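Local coordinates for conserved hypothetical protein (Deinococcus radiodurans, PDB 2G40) that may function in L-lactate utilization, as a homodimeric member of the LutC/YkgG family, at residues Leu79-Ala84 with Pro102-Met108; Asp113-Leu117 with Arg152-Ser156; Cys132-Glu138 with Gln170-Val175; Val165-Ile171 with Val220-Gly224. All coordinates share one frame. Where two conformers were deposited one is given. Numbering follows the deposited sequence.

Interaction 1 (Leu79-Ala84 with Pro102-Met108); sequences LPGAIA and PWLTVGM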
loop_
_atom_site.group_PDB
_atom_site.type_symbol
_atom_site.label_atom_id
_atom_site.label_comp_id
_atom_site.label_asym_id
_atom_site.label_seq_id
_atom_site.Cartn_x
_atom_site.Cartn_y
_atom_site.Cartn_z
ATOM N N LEU A 79 19.439 -17.272 8.641
ATOM C CA LEU A 79 18.492 -16.161 8.665
ATOM C C LEU A 79 18.595 -15.265 9.904
ATOM O O LEU A 79 18.747 -14.064 9.755
ATOM C CB LEU A 79 17.056 -16.635 8.448
ATOM C CG LEU A 79 15.959 -15.561 8.515
ATOM C CD1 LEU A 79 16.142 -14.472 7.456
ATOM C CD2 LEU A 79 14.628 -16.204 8.346
ATOM N N PRO A 80 18.504 -15.833 11.119
ATOM C CA PRO A 80 18.578 -14.948 12.288
ATOM C C PRO A 80 19.826 -14.077 12.295
ATOM O O PRO A 80 19.728 -12.890 12.565
ATOM C CB PRO A 80 18.538 -15.894 13.489
ATOM C CG PRO A 80 18.575 -17.264 12.948
ATOM C CD PRO A 80 18.270 -17.234 11.490
ATOM N N GLY A 81 20.966 -14.658 11.953
ATOM C CA GLY A 81 22.213 -13.912 11.832
ATOM C C GLY A 81 22.178 -12.817 10.782
ATOM O O GLY A 81 22.680 -11.711 11.016
ATOM N N ALA A 82 21.578 -13.119 9.631
ATOM C CA ALA A 82 21.425 -12.149 8.536
ATOM C C ALA A 82 20.613 -10.941 8.984
ATOM O O ALA A 82 20.943 -9.797 8.655
ATOM C CB ALA A 82 20.759 -12.796 7.323
ATOM N N ILE A 83 19.534 -11.205 9.711
ATOM C CA ILE A 83 18.680 -10.128 10.211
ATOM C C ILE A 83 19.457 -9.315 11.214
ATOM O O ILE A 83 19.474 -8.081 11.153
ATOM C CB ILE A 83 17.400 -10.668 10.874
ATOM C CG1 ILE A 83 16.537 -11.408 9.847
ATOM C CG2 ILE A 83 16.602 -9.524 11.484
ATOM C CD1 ILE A 83 15.411 -12.200 10.433
ATOM N N ALA A 84 20.123 -10.008 12.138
ATOM C CA ALA A 84 20.985 -9.340 13.114
ATOM C C ALA A 84 22.067 -8.503 12.457
ATOM O O ALA A 84 22.308 -7.367 12.868
ATOM C CB ALA A 84 21.602 -10.342 14.057
ATOM N N PRO A 102 12.230 -18.100 15.992
ATOM C CA PRO A 102 13.596 -18.446 15.544
ATOM C C PRO A 102 14.336 -17.409 14.704
ATOM O O PRO A 102 15.552 -17.462 14.614
ATOM C CB PRO A 102 13.380 -19.730 14.728
ATOM C CG PRO A 102 12.143 -20.327 15.314
ATOM C CD PRO A 102 11.267 -19.163 15.639
ATOM N N TRP A 103 13.618 -16.473 14.095
ATOM C CA TRP A 103 14.261 -15.395 13.339
ATOM C C TRP A 103 14.902 -14.338 14.221
ATOM O O TRP A 103 15.678 -13.519 13.745
ATOM C CB TRP A 103 13.247 -14.669 12.484
ATOM C CG TRP A 103 12.598 -15.478 11.424
ATOM C CD1 TRP A 103 12.569 -16.838 11.295
ATOM C CD2 TRP A 103 11.820 -14.954 10.367
ATOM N NE1 TRP A 103 11.831 -17.188 10.201
ATOM C CE2 TRP A 103 11.356 -16.048 9.607
ATOM C CE3 TRP A 103 11.472 -13.662 9.976
ATOM C CZ2 TRP A 103 10.563 -15.879 8.473
ATOM C CZ3 TRP A 103 10.661 -13.498 8.860
ATOM C CH2 TRP A 103 10.228 -14.594 8.121
ATOM N N LEU A 104 14.518 -14.333 15.493
ATOM C CA LEU A 104 14.858 -13.263 16.393
ATOM C C LEU A 104 16.028 -13.688 17.251
ATOM O O LEU A 104 16.217 -14.882 17.535
ATOM C CB LEU A 104 13.672 -12.915 17.287
ATOM C CG LEU A 104 12.308 -12.691 16.621
ATOM C CD1 LEU A 104 11.310 -12.298 17.717
ATOM C CD2 LEU A 104 12.366 -11.654 15.497
ATOM N N THR A 105 16.794 -12.703 17.685
ATOM C CA THR A 105 18.017 -12.965 18.424
ATOM C C THR A 105 18.162 -12.008 19.588
ATOM O O THR A 105 17.711 -10.866 19.522
ATOM C CB THR A 105 19.239 -12.838 17.494
ATOM O OG1 THR A 105 19.115 -11.659 16.689
ATOM C CG2 THR A 105 19.304 -14.027 16.561
ATOM N N VAL A 106 18.787 -12.501 20.658
ATOM C CA VAL A 106 19.104 -11.698 21.842
ATOM C C VAL A 106 19.967 -10.522 21.408
ATOM O O VAL A 106 20.857 -10.669 20.569
ATOM C CB VAL A 106 19.823 -12.569 22.901
ATOM C CG1 VAL A 106 20.618 -11.718 23.921
ATOM C CG2 VAL A 106 18.808 -13.461 23.604
ATOM N N GLY A 107 19.693 -9.347 21.955
ATOM C CA GLY A 107 20.378 -8.137 21.502
ATOM C C GLY A 107 19.511 -7.288 20.602
ATOM O O GLY A 107 19.713 -6.077 20.504
ATOM N N MET A 108 18.542 -7.914 19.938
ATOM C CA MET A 108 17.461 -7.158 19.301
ATOM C C MET A 108 16.670 -6.431 20.381
ATOM O O MET A 108 16.330 -7.021 21.414
ATOM C CB MET A 108 16.497 -8.080 18.562
ATOM C CG MET A 108 16.981 -8.619 17.248
ATOM S SD MET A 108 15.689 -9.656 16.555
ATOM C CE MET A 108 16.068 -9.605 14.828
HETATM O O HOH W 1 17.858 -11.995 14.356
#

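Interaction 2 (Asp113-Leu117 with Arg152-Ser156); sequences DEPPL and RRALS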
loop_
_atom_site.group_PDB
_atom_site.type_symbol
_atom_site.label_atom_id
_atom_site.label_comp_id
_atom_site.label_asym_id
_atom_site.label_seq_id
_atom_site.Cartn_x
_atom_site.Cartn_y
_atom_site.Cartn_z
ATOM N N ASP A 113 3.718 -4.487 18.405
ATOM C CA ASP A 113 2.666 -3.586 17.991
ATOM C C ASP A 113 1.349 -3.898 18.681
ATOM O O ASP A 113 0.294 -3.585 18.151
ATOM C CB ASP A 113 2.464 -3.679 16.481
ATOM C CG ASP A 113 1.681 -2.516 15.949
ATOM O OD1 ASP A 113 1.920 -1.393 16.443
ATOM O OD2 ASP A 113 0.834 -2.732 15.049
ATOM N N GLU A 114 1.434 -4.532 19.847
ATOM C CA GLU A 114 0.283 -4.764 20.702
ATOM C C GLU A 114 0.667 -4.278 22.100
ATOM O O GLU A 114 1.539 -4.876 22.737
ATOM C CB GLU A 114 -0.072 -6.266 20.711
ATOM C CG GLU A 114 -0.526 -6.856 19.353
ATOM C CD GLU A 114 0.615 -7.241 18.393
ATOM O OE1 GLU A 114 1.712 -7.663 18.847
ATOM O OE2 GLU A 114 0.400 -7.143 17.163
ATOM N N PRO A 115 0.074 -3.153 22.577
ATOM C CA PRO A 115 -0.896 -2.293 21.886
ATOM C C PRO A 115 -0.226 -1.528 20.743
ATOM O O PRO A 115 1.009 -1.449 20.701
ATOM C CB PRO A 115 -1.376 -1.350 22.985
ATOM C CG PRO A 115 -0.230 -1.295 23.964
ATOM C CD PRO A 115 0.401 -2.649 23.921
ATOM N N PRO A 116 -1.023 -0.934 19.842
ATOM C CA PRO A 116 -0.439 -0.371 18.645
ATOM C C PRO A 116 0.571 0.718 18.958
ATOM O O PRO A 116 0.338 1.553 19.841
ATOM C CB PRO A 116 -1.646 0.196 17.883
ATOM C CG PRO A 116 -2.800 -0.494 18.433
ATOM C CD PRO A 116 -2.479 -0.726 19.882
ATOM N N LEU A 117 1.709 0.668 18.277
ATOM C CA LEU A 117 2.744 1.667 18.459
ATOM C C LEU A 117 2.266 3.009 17.911
ATOM O O LEU A 117 1.710 3.069 16.830
ATOM C CB LEU A 117 4.014 1.240 17.722
ATOM C CG LEU A 117 4.669 -0.059 18.230
ATOM C CD1 LEU A 117 5.563 -0.614 17.209
ATOM C CD2 LEU A 117 5.440 0.194 19.518
ATOM N N ARG A 152 0.220 -4.275 10.334
ATOM C CA ARG A 152 -0.601 -3.240 9.692
ATOM C C ARG A 152 0.237 -2.333 8.812
ATOM O O ARG A 152 1.454 -2.308 8.910
ATOM C CB ARG A 152 -1.379 -2.434 10.730
ATOM C CG ARG A 152 -0.505 -1.623 11.671
ATOM C CD ARG A 152 -1.266 -1.186 12.900
ATOM N NE ARG A 152 -0.375 -0.719 13.931
ATOM C CZ ARG A 152 -0.116 0.558 14.196
ATOM N NH1 ARG A 152 -0.782 1.548 13.603
ATOM N NH2 ARG A 152 0.754 0.849 15.136
ATOM N N ARG A 153 -0.443 -1.567 7.972
ATOM C CA ARG A 153 0.229 -0.761 6.964
ATOM C C ARG A 153 1.224 0.225 7.564
ATOM O O ARG A 153 2.275 0.444 6.995
ATOM C CB ARG A 153 -0.803 -0.068 6.094
ATOM C CG ARG A 153 -1.544 -1.054 5.206
ATOM C CD ARG A 153 -2.116 -0.380 4.001
ATOM N NE ARG A 153 -3.372 0.253 4.317
ATOM C CZ ARG A 153 -3.763 1.459 3.900
ATOM N NH1 ARG A 153 -2.991 2.242 3.146
ATOM N NH2 ARG A 153 -4.961 1.884 4.269
ATOM N N ALA A 154 0.909 0.776 8.732
ATOM C CA ALA A 154 1.769 1.786 9.331
ATOM C C ALA A 154 3.166 1.262 9.622
ATOM O O ALA A 154 4.106 2.031 9.592
ATOM C CB ALA A 154 1.158 2.331 10.615
ATOM N N LEU A 155 3.284 -0.028 9.929
ATOM C CA LEU A 155 4.552 -0.595 10.383
ATOM C C LEU A 155 5.612 -0.597 9.302
ATOM O O LEU A 155 6.794 -0.546 9.609
ATOM C CB LEU A 155 4.360 -2.028 10.862
ATOM C CG LEU A 155 3.436 -2.301 12.034
ATOM C CD1 LEU A 155 3.677 -3.722 12.529
ATOM C CD2 LEU A 155 3.651 -1.305 13.132
ATOM N N SER A 156 5.200 -0.681 8.048
ATOM C CA SER A 156 6.144 -0.669 6.931
ATOM C C SER A 156 6.126 0.671 6.194
ATOM O O SER A 156 6.804 0.844 5.182
ATOM C CB SER A 156 5.865 -1.843 5.984
ATOM O OG SER A 156 4.476 -1.980 5.700
HETATM O O HOH W 2 0.430 -4.788 13.324
HETATM O O HOH W 3 0.131 4.201 14.926
#

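Interaction 3 (Cys132-Glu138 with Gln170-Val175); sequences CAVAISE and QIVQTV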
loop_
_atom_site.group_PDB
_atom_site.type_symbol
_atom_site.label_atom_id
_atom_site.label_comp_id
_atom_site.label_asym_id
_atom_site.label_seq_id
_atom_site.Cartn_x
_atom_site.Cartn_y
_atom_site.Cartn_z
ATOM N N CYS A 132 6.524 -11.283 3.670
ATOM C CA CYS A 132 5.735 -10.717 2.580
ATOM C C CYS A 132 4.757 -11.751 2.092
ATOM O O CYS A 132 4.755 -12.892 2.593
ATOM C CB CYS A 132 6.615 -10.297 1.436
ATOM S SG CYS A 132 7.540 -11.630 0.651
ATOM N N ALA A 133 3.929 -11.357 1.132
ATOM C CA ALA A 133 2.976 -12.273 0.527
ATOM C C ALA A 133 3.581 -12.999 -0.667
ATOM O O ALA A 133 3.433 -14.231 -0.811
ATOM C CB ALA A 133 1.715 -11.549 0.119
ATOM N N VAL A 134 4.245 -12.223 -1.518
ATOM C CA VAL A 134 4.856 -12.721 -2.754
ATOM C C VAL A 134 5.828 -11.673 -3.267
ATOM O O VAL A 134 5.733 -10.491 -2.910
ATOM C CB VAL A 134 3.785 -13.061 -3.831
ATOM C CG1 VAL A 134 3.098 -11.795 -4.337
ATOM C CG2 VAL A 134 4.398 -13.897 -4.971
ATOM N N ALA A 135 6.796 -12.106 -4.071
ATOM C CA ALA A 135 7.688 -11.174 -4.728
ATOM C C ALA A 135 7.729 -11.530 -6.193
ATOM O O ALA A 135 7.558 -12.681 -6.560
ATOM C CB ALA A 135 9.094 -11.241 -4.159
ATOM N N ILE A 136 7.948 -10.516 -7.013
ATOM C CA ILE A 136 7.966 -10.678 -8.458
ATOM C C ILE A 136 9.337 -10.278 -8.984
ATOM O O ILE A 136 9.813 -9.141 -8.792
ATOM C CB ILE A 136 6.885 -9.819 -9.112
ATOM C CG1 ILE A 136 5.500 -10.182 -8.579
ATOM C CG2 ILE A 136 6.934 -9.981 -10.617
ATOM C CD1 ILE A 136 4.536 -9.023 -8.666
ATOM N N SER A 137 9.975 -11.223 -9.661
ATOM C CA SER A 137 11.329 -11.011 -10.129
ATOM C C SER A 137 11.429 -9.956 -11.217
ATOM O O SER A 137 12.336 -9.139 -11.191
ATOM C CB SER A 137 11.968 -12.319 -10.580
ATOM O OG SER A 137 11.469 -12.794 -11.815
ATOM N N GLU A 138 10.491 -9.957 -12.165
ATOM C CA GLU A 138 10.624 -9.090 -13.351
ATOM C C GLU A 138 10.656 -7.607 -13.013
ATOM O O GLU A 138 11.348 -6.830 -13.675
ATOM C CB GLU A 138 9.549 -9.396 -14.415
ATOM C CG GLU A 138 8.110 -9.053 -14.054
ATOM C CD GLU A 138 7.141 -9.244 -15.217
ATOM O OE1 GLU A 138 7.598 -9.259 -16.377
ATOM O OE2 GLU A 138 5.922 -9.371 -14.982
ATOM N N GLN A 170 8.494 -17.851 -2.466
ATOM C CA GLN A 170 7.541 -16.762 -2.625
ATOM C C GLN A 170 7.879 -15.887 -3.826
ATOM O O GLN A 170 7.154 -14.940 -4.130
ATOM C CB GLN A 170 7.533 -15.863 -1.379
ATOM C CG GLN A 170 6.855 -16.465 -0.187
ATOM C CD GLN A 170 6.898 -15.520 0.977
ATOM O OE1 GLN A 170 7.968 -15.176 1.454
ATOM N NE2 GLN A 170 5.743 -15.106 1.446
ATOM N N ILE A 171 8.993 -16.166 -4.485
ATOM C CA ILE A 171 9.400 -15.350 -5.613
ATOM C C ILE A 171 8.852 -15.981 -6.896
ATOM O O ILE A 171 9.109 -17.145 -7.163
ATOM C CB ILE A 171 10.922 -15.236 -5.699
ATOM C CG1 ILE A 171 11.489 -14.626 -4.410
ATOM C CG2 ILE A 171 11.298 -14.430 -6.923
ATOM C CD1 ILE A 171 12.993 -14.880 -4.234
ATOM N N VAL A 172 8.094 -15.214 -7.665
ATOM C CA VAL A 172 7.573 -15.664 -8.950
ATOM C C VAL A 172 8.152 -14.761 -10.005
ATOM O O VAL A 172 8.683 -13.697 -9.693
ATOM C CB VAL A 172 6.008 -15.635 -9.013
ATOM C CG1 VAL A 172 5.440 -16.528 -7.931
ATOM C CG2 VAL A 172 5.464 -14.209 -8.886
ATOM N N GLN A 173 8.059 -15.181 -11.252
ATOM C CA GLN A 173 8.675 -14.418 -12.321
ATOM C C GLN A 173 7.868 -13.194 -12.708
ATOM O O GLN A 173 8.410 -12.088 -12.813
ATOM C CB GLN A 173 8.898 -15.296 -13.540
ATOM C CG GLN A 173 9.420 -14.514 -14.725
ATOM C CD GLN A 173 9.612 -15.360 -15.938
ATOM O OE1 GLN A 173 9.563 -16.593 -15.876
ATOM N NE2 GLN A 173 9.829 -14.700 -17.073
ATOM N N THR A 174 6.579 -13.391 -12.958
ATOM C CA THR A 174 5.775 -12.382 -13.620
ATOM C C THR A 174 4.768 -11.738 -12.675
ATOM O O THR A 174 4.333 -12.345 -11.691
ATOM C CB THR A 174 4.997 -13.005 -14.788
ATOM O OG1 THR A 174 4.113 -14.012 -14.270
ATOM C CG2 THR A 174 5.957 -13.628 -15.809
ATOM N N VAL A 175 4.378 -10.517 -13.016
ATOM C CA VAL A 175 3.320 -9.810 -12.311
ATOM C C VAL A 175 2.026 -10.633 -12.282
ATOM O O VAL A 175 1.381 -10.741 -11.244
ATOM C CB VAL A 175 3.092 -8.412 -12.933
ATOM C CG1 VAL A 175 1.847 -7.768 -12.377
ATOM C CG2 VAL A 175 4.292 -7.510 -12.675
HETATM O O HOH W 4 8.153 -13.958 3.839
HETATM O O HOH W 5 3.258 -16.410 0.801
#

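Interaction 4 (Val165-Ile171 with Val220-Gly224); sequences VVREDQI and VIVVG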
loop_
_atom_site.group_PDB
_atom_site.type_symbol
_atom_site.label_atom_id
_atom_site.label_comp_id
_atom_site.label_asym_id
_atom_site.label_seq_id
_atom_site.Cartn_x
_atom_site.Cartn_y
_atom_site.Cartn_z
ATOM N N VAL A 165 11.859 -10.212 4.709
ATOM C CA VAL A 165 12.318 -11.590 4.493
ATOM C C VAL A 165 11.399 -12.222 3.463
ATOM O O VAL A 165 10.197 -12.241 3.645
ATOM C CB VAL A 165 12.292 -12.421 5.797
ATOM C CG1 VAL A 165 12.603 -13.881 5.516
ATOM C CG2 VAL A 165 13.261 -11.857 6.803
ATOM N N VAL A 166 11.997 -12.728 2.394
ATOM C CA VAL A 166 11.277 -13.291 1.262
ATOM C C VAL A 166 11.729 -14.728 1.139
ATOM O O VAL A 166 12.889 -14.987 0.919
ATOM C CB VAL A 166 11.642 -12.533 -0.019
ATOM C CG1 VAL A 166 10.936 -13.174 -1.230
ATOM C CG2 VAL A 166 11.315 -11.044 0.118
ATOM N N ARG A 167 10.822 -15.686 1.293
ATOM C CA ARG A 167 11.210 -17.072 1.098
ATOM C C ARG A 167 11.472 -17.283 -0.379
ATOM O O ARG A 167 10.766 -16.725 -1.188
ATOM C CB ARG A 167 10.113 -18.002 1.545
ATOM C CG ARG A 167 9.746 -17.876 2.988
ATOM C CD ARG A 167 9.039 -19.120 3.475
ATOM N NE ARG A 167 7.885 -19.420 2.640
ATOM C CZ ARG A 167 6.703 -18.817 2.752
ATOM N NH1 ARG A 167 6.496 -17.893 3.689
ATOM N NH2 ARG A 167 5.713 -19.151 1.933
ATOM N N GLU A 168 12.485 -18.072 -0.730
ATOM C CA GLU A 168 12.759 -18.378 -2.127
ATOM C C GLU A 168 11.476 -18.774 -2.872
ATOM O O GLU A 168 11.248 -18.312 -3.995
ATOM C CB GLU A 168 13.818 -19.476 -2.242
ATOM C CG GLU A 168 14.188 -19.870 -3.664
ATOM C CD GLU A 168 13.269 -20.911 -4.299
ATOM O OE1 GLU A 168 12.511 -21.610 -3.583
ATOM O OE2 GLU A 168 13.319 -21.026 -5.540
ATOM N N ASP A 169 10.625 -19.582 -2.231
ATOM C CA ASP A 169 9.382 -20.081 -2.845
ATOM C C ASP A 169 8.272 -19.053 -2.976
ATOM O O ASP A 169 7.223 -19.345 -3.540
ATOM C CB ASP A 169 8.859 -21.329 -2.111
ATOM C CG ASP A 169 8.406 -21.046 -0.683
ATOM O OD1 ASP A 169 8.262 -19.876 -0.294
ATOM O OD2 ASP A 169 8.188 -22.020 0.060
ATOM N N GLN A 170 8.494 -17.851 -2.466
ATOM C CA GLN A 170 7.541 -16.762 -2.625
ATOM C C GLN A 170 7.879 -15.887 -3.826
ATOM O O GLN A 170 7.154 -14.940 -4.130
ATOM C CB GLN A 170 7.533 -15.863 -1.379
ATOM C CG GLN A 170 6.855 -16.465 -0.187
ATOM C CD GLN A 170 6.898 -15.520 0.977
ATOM O OE1 GLN A 170 7.968 -15.176 1.454
ATOM N NE2 GLN A 170 5.743 -15.106 1.446
ATOM N N ILE A 171 8.993 -16.166 -4.485
ATOM C CA ILE A 171 9.400 -15.350 -5.613
ATOM C C ILE A 171 8.852 -15.981 -6.896
ATOM O O ILE A 171 9.109 -17.145 -7.163
ATOM C CB ILE A 171 10.922 -15.236 -5.699
ATOM C CG1 ILE A 171 11.489 -14.626 -4.410
ATOM C CG2 ILE A 171 11.298 -14.430 -6.923
ATOM C CD1 ILE A 171 12.993 -14.880 -4.234
ATOM N N VAL A 220 16.474 -6.603 1.721
ATOM C CA VAL A 220 15.782 -7.806 1.336
ATOM C C VAL A 220 16.661 -8.988 1.705
ATOM O O VAL A 220 17.854 -9.033 1.393
ATOM C CB VAL A 220 15.476 -7.843 -0.193
ATOM C CG1 VAL A 220 14.899 -9.193 -0.592
ATOM C CG2 VAL A 220 14.557 -6.688 -0.597
ATOM N N ILE A 221 16.049 -9.944 2.392
ATOM C CA ILE A 221 16.698 -11.170 2.772
ATOM C C ILE A 221 15.895 -12.289 2.150
ATOM O O ILE A 221 14.777 -12.574 2.559
ATOM C CB ILE A 221 16.796 -11.352 4.309
ATOM C CG1 ILE A 221 17.536 -10.172 4.933
ATOM C CG2 ILE A 221 17.494 -12.696 4.655
ATOM C CD1 ILE A 221 17.747 -10.301 6.431
ATOM N N VAL A 222 16.464 -12.905 1.117
ATOM C CA VAL A 222 15.871 -14.124 0.571
ATOM C C VAL A 222 16.373 -15.309 1.356
ATOM O O VAL A 222 17.548 -15.394 1.672
ATOM C CB VAL A 222 16.182 -14.289 -0.916
ATOM C CG1 VAL A 222 15.499 -15.565 -1.485
ATOM C CG2 VAL A 222 15.766 -13.062 -1.640
ATOM N N VAL A 223 15.466 -16.226 1.693
ATOM C CA VAL A 223 15.849 -17.359 2.485
ATOM C C VAL A 223 15.446 -18.662 1.801
ATOM O O VAL A 223 14.327 -18.786 1.300
ATOM C CB VAL A 223 15.325 -17.268 3.960
ATOM C CG1 VAL A 223 13.874 -16.941 4.045
ATOM C CG2 VAL A 223 15.663 -18.549 4.729
ATOM N N GLY A 224 16.394 -19.592 1.740
ATOM C CA GLY A 224 16.079 -20.995 1.435
ATOM C C GLY A 224 16.427 -21.433 0.025
ATOM O O GLY A 224 16.927 -20.653 -0.794
ATOM O OXT GLY A 224 16.204 -22.599 -0.337
#

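Interaction 1 (Leu79-Ala84 with Pro102-Met108)
This is a helix-on-loop contact at the flank of a Rossmann-like parallel sheet: the first turns of helix 79-87 rest on the connection between strands 92-94 and 109-111. It illustrates how an irregular connection can pack against a helix with no direct hydrogen bond between them. Apolar contacts and one water do the work. Pro80 and Trp103 lie at the centre, their CA atoms 4.5 Å apart, and Pro80 CA approaches Trp103 O at 3.5 Å in a CA-H...O contact. Leu79 makes a CH-pi contact: its CD2 sits 3.4 Å from the centroid of the five-membered ring of Trp103, almost exactly over the face. One turn later Ile83 CD1 reaches Trp103 CB at 3.9 Å, while Ile83 CG2 meets Met108 CE at 3.4 Å. Leu79 and Ile83 also touch Ile221 of strand 217-223, so the same helical ridge faces both the loop and the sheet. The extended Met108 can reach back because a type II turn from Thr105 to Met108, with Gly107 at positive phi, reverses the chain; Thr105 N makes a weak hydrogen bond to Met108 SD (3.4 Å). Between the segments, water 1 donates to Pro80 O and to Trp103 O and accepts from Thr105 OG1, each at 2.7 Å.

Interaction 2 (Asp113-Leu117 with Arg152-Ser156)
Arg152 lays one face of its guanidinium against Pro116, whose CB is 3.7 Å from Arg152 NH2, and turns its edge to Asp113 in a bidentate salt bridge. Arg152 NE donates to Asp113 OD2 at 2.6 Å and Arg152 NH2 to Asp113 OD1 at 2.8 Å, both nearly linear. The bridge joins two loops, the one leading into helix 119-124 and the one ahead of strand 161-167, whose backbones stay well apart. Asp113 OD1 also accepts from Leu117 N at 2.8 Å, across a segment with a cis peptide before Pro115, and Leu117 O accepts a further hydrogen bond from Arg152 NH2 at 3.0 Å. Beside the salt bridge, Leu155 CD2 lies 3.6 Å from Asp113 CG. The site belongs to the dimer interface: Arg152 NH1 hydrogen-bonds Val212 O of the second subunit, and Pro116 packs on that same valine. Water 2 completes the link, donating to Asp113 OD2 at 2.7 Å and accepting from Arg152 N at 3.0 Å.

Interaction 3 (Cys132-Glu138 with Gln170-Val175)
Gln170 shows how an extended side chain can lengthen a strand pairing. With chi1 m and chi2 t it runs back past Ala133, so that Gln170 NE2 donates to Cys132 O (2.7 Å) and, weakly, to Ala133 O (3.3 Å), while water 4 joins Gln170 OE1 to Cys132 N. Ile136 CG1 lies 4.0 Å from Val172 CG2, and Ile136 CG2 lies 4.2 Å from Val175 CG2. Ala135 and Ile171 occupy the other face, beside helix 53-66. These are parallel strands, 171-172 pairing with 134-136 at the margin of a small mixed sheet; the ladder runs Ala135 N to Gln170 O (2.9 Å), Val172 N to Ala135 O (2.8 Å) and Ser137 N to Val172 O (2.8 Å). On the far side of strand 134-136, Ala133 and Val134 form a classic beta bulge opposite Ile143. Thr174, at chi1 p, is the N-cap of helix 175-187, and its OG1 hydrogen-bonds Glu177 OE2; Glu138, also p at chi1, accepts from Val175 N through OE2 at 2.7 Å.

Interaction 4 (Val165-Ile171 with Val220-Gly224)
Val223, Val165 and Val166 bury the largest areas here, where two neighbouring parallel strands, 161-167 and 217-223, run through the interior of a six-stranded Rossmann-like sheet. Val165 and Val223 point to one face, and their CG1 atoms meet at 3.6 Å, a diagonal contact across the ladder, since the direct partner of Val165 is Ile221. The same face receives Leu79 of helix 79-87, which packs on Val165 and Ile221. Val166 projects to the opposite face and packs its CG2 on Val220 CG1 at 4.1 Å; there Ile171 CD1 also touches Val222 CG1 at 3.8 Å, and helix 53-66 lies over Ile171 and Val220. The backbone of Val166 bonds in both directions: Val166 N donates to Ile221 O (2.8 Å), and Val166 O accepts from Val223 N (3.0 Å), as parallel pairing requires. The segment axes diverge by 27°, the twist expected of such a sheet. After Arg167 the backbone of residues 165-171 leaves the strand in a short 3-10 segment, and Gln170 folds back so that its OE1 accepts from Arg167 N at 2.9 Å. The ladder closes at the C-terminus of the protein, where Glu168 N donates to Val223 O at 2.8 Å.

The four contacts illustrate how chemistry follows position in a fold. Interaction 4 is buried and rests on backbone pairing within the main parallel sheet; the other three are partly buried, with exposed residues taking part in 1 (Pro102) and 2 (Pro116) and none in 3. Interaction 3 carries the same chain onward into the small mixed sheet and shares Gln170 and Ile171 with interaction 4. Interaction 1 lies against interaction 4 from the helix 79-87 side, where Trp103 CH2 meets Val165 CG1 at 3.6 Å, but exchanges strand ladders for apolar contacts and a water. Interaction 2 stands apart, its centre about 23 Å from that of interaction 4; near the second subunit, it relies on charge instead.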